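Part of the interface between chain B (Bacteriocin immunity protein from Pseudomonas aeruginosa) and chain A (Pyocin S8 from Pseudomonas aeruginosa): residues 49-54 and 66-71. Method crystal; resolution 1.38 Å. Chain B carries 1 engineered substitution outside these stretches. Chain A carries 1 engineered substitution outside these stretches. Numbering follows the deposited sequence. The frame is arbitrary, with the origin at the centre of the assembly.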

# COMPACT_ATOMS: atom_id res chain seq x y z
N ILE B 49 -9.50 -7.29 1.90
CA ILE B 49 -10.42 -7.93 0.93
C ILE B 49 -10.01 -7.49 -0.48
O ILE B 49 -10.23 -8.24 -1.43
CB ILE B 49 -11.87 -7.58 1.31
CG1 ILE B 49 -12.80 -8.75 1.03
CG2 ILE B 49 -12.30 -6.27 0.67
CD1 ILE B 49 -12.56 -9.92 1.97
N ILE B 50 -9.37 -6.32 -0.61
CA ILE B 50 -8.85 -5.81 -1.90
C ILE B 50 -7.38 -6.19 -2.02
O ILE B 50 -6.98 -6.72 -3.06
CB ILE B 50 -9.01 -4.29 -1.97
CG1 ILE B 50 -10.47 -3.87 -1.79
CG2 ILE B 50 -8.42 -3.76 -3.26
CD1 ILE B 50 -10.64 -2.42 -1.44
N PHE B 51 -6.59 -5.84 -1.02
CA PHE B 51 -5.11 -5.79 -1.14
C PHE B 51 -4.45 -7.09 -0.73
O PHE B 51 -3.32 -7.32 -1.13
CB PHE B 51 -4.57 -4.62 -0.34
CG PHE B 51 -4.93 -3.32 -0.99
CD1 PHE B 51 -4.15 -2.81 -2.01
CD2 PHE B 51 -6.08 -2.64 -0.63
CE1 PHE B 51 -4.51 -1.65 -2.66
CE2 PHE B 51 -6.43 -1.46 -1.26
CZ PHE B 51 -5.65 -0.97 -2.27
N TYR B 52 -5.13 -7.93 0.04
CA TYR B 52 -4.57 -9.20 0.55
C TYR B 52 -5.55 -10.32 0.29
O TYR B 52 -5.96 -11.00 1.21
CB TYR B 52 -4.19 -9.04 2.02
CG TYR B 52 -3.03 -8.10 2.13
CD1 TYR B 52 -1.74 -8.58 1.99
CD2 TYR B 52 -3.23 -6.74 2.23
CE1 TYR B 52 -0.66 -7.73 2.02
CE2 TYR B 52 -2.16 -5.87 2.26
CZ TYR B 52 -0.88 -6.37 2.15
OH TYR B 52 0.18 -5.53 2.19
N PRO B 53 -5.87 -10.57 -0.99
CA PRO B 53 -6.62 -11.77 -1.33
C PRO B 53 -5.78 -12.95 -0.82
O PRO B 53 -4.57 -12.92 -0.99
CB PRO B 53 -6.73 -11.72 -2.85
CG PRO B 53 -5.54 -10.88 -3.28
CD PRO B 53 -5.41 -9.84 -2.18
N LYS B 54 -6.41 -13.94 -0.19
CA LYS B 54 -5.70 -15.17 0.27
C LYS B 54 -5.33 -15.97 -0.98
O LYS B 54 -5.89 -15.67 -2.06
CB LYS B 54 -6.54 -16.01 1.22
CG LYS B 54 -7.38 -15.24 2.23
CD LYS B 54 -7.52 -15.92 3.57
CE LYS B 54 -6.71 -15.25 4.65
NZ LYS B 54 -7.33 -13.97 5.08
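Chain A (66-71) FRKTNA

Residues 66–71 of the pyocin approach the place where a helix of the immunity protein ends, with Tyr B52 the first residue to leave helical geometry. Phe A66 is extended (phi/psi -119/142) and makes no close contact with the stretch. Arg A67, also extended, occupies the N-cap position; its CB points toward chain B and packs 3.6 Å from Phe B51 O and 3.7 Å from Pro B53 CD, while the end of the side chain leads away. Its backbone N donates to water 1 (N to water O, 2.9 Å). The chain then turns into a helix, Ala A71 N donating to Arg A67 O at 2.9 Å, and Lys A68 points sideways and makes no contact with the chain B stretch.

Thr A69 comes closest in backbone terms, Thr A69 CA lying 5.8 Å from Phe B51 CA. In the p rotamer, its OG1 lies over one face of the Phe B51 ring, 3.0 Å from CD1, and 3.5 Å from Ile B50 CG2. Asn A70 follows, with OD1 3.1 Å from Phe B51 CD1 and ND2 3.3 Å from Tyr B52 OH.

Water joins the two backbones: water 2 links Thr A69 N to Ile B50 O, and water 3 links Asn A70 N to Phe B51 O, so amides of the first helical turn reach carbonyls at the end of the other helix.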

# COMPACT_ATOMS: atom_id res chain seq x y z
N PHE A 66 3.46 -8.83 -3.37
CA PHE A 66 2.32 -7.89 -3.38
C PHE A 66 1.29 -8.41 -4.35
O PHE A 66 1.65 -8.97 -5.42
CB PHE A 66 2.74 -6.48 -3.79
CG PHE A 66 3.77 -5.89 -2.88
CD1 PHE A 66 5.11 -6.19 -3.08
CD2 PHE A 66 3.41 -5.10 -1.81
CE1 PHE A 66 6.08 -5.67 -2.24
CE2 PHE A 66 4.39 -4.57 -0.97
CZ PHE A 66 5.71 -4.87 -1.19
N ARG A 67 0.04 -8.23 -3.97
CA ARG A 67 -1.07 -8.64 -4.84
C ARG A 67 -1.37 -7.48 -5.78
O ARG A 67 -0.66 -6.48 -5.79
CB ARG A 67 -2.21 -9.17 -3.98
CG ARG A 67 -1.80 -10.33 -3.09
CD ARG A 67 -1.63 -11.66 -3.81
NE ARG A 67 -0.70 -11.62 -4.93
CZ ARG A 67 0.62 -11.74 -4.84
NH1 ARG A 67 1.21 -11.91 -3.67
NH2 ARG A 67 1.35 -11.69 -5.94
N LYS A 68 -2.36 -7.63 -6.64
CA LYS A 68 -2.44 -6.84 -7.88
C LYS A 68 -2.72 -5.37 -7.56
O LYS A 68 -2.11 -4.53 -8.20
CB LYS A 68 -3.49 -7.44 -8.81
CG LYS A 68 -2.94 -8.61 -9.60
CD LYS A 68 -3.95 -9.31 -10.45
CE LYS A 68 -3.34 -10.48 -11.20
NZ LYS A 68 -4.22 -10.92 -12.30
N THR A 69 -3.64 -5.07 -6.65
CA THR A 69 -3.96 -3.64 -6.36
C THR A 69 -2.73 -3.00 -5.72
O THR A 69 -2.40 -1.90 -6.13
CB THR A 69 -5.25 -3.48 -5.56
OG1 THR A 69 -5.16 -4.26 -4.38
CG2 THR A 69 -6.45 -3.86 -6.39
N ASN A 70 -2.08 -3.68 -4.78
CA ASN A 70 -0.85 -3.10 -4.19
C ASN A 70 0.17 -2.86 -5.29
O ASN A 70 0.72 -1.76 -5.35
CB ASN A 70 -0.28 -3.96 -3.07
CG ASN A 70 -0.72 -3.43 -1.73
OD1 ASN A 70 -1.13 -2.28 -1.65
ND2 ASN A 70 -0.66 -4.26 -0.71
N ALA A 71 0.41 -3.86 -6.13
CA ALA A 71 1.43 -3.77 -7.19
C ALA A 71 1.03 -2.65 -8.15
O ALA A 71 1.89 -1.88 -8.55
CB ALA A 71 1.57 -5.08 -7.90
O HOH W 1 -0.60 -7.16 -1.34
O HOH W 2 -4.98 -7.00 -4.95
O HOH W 3 -2.79 -6.08 -3.51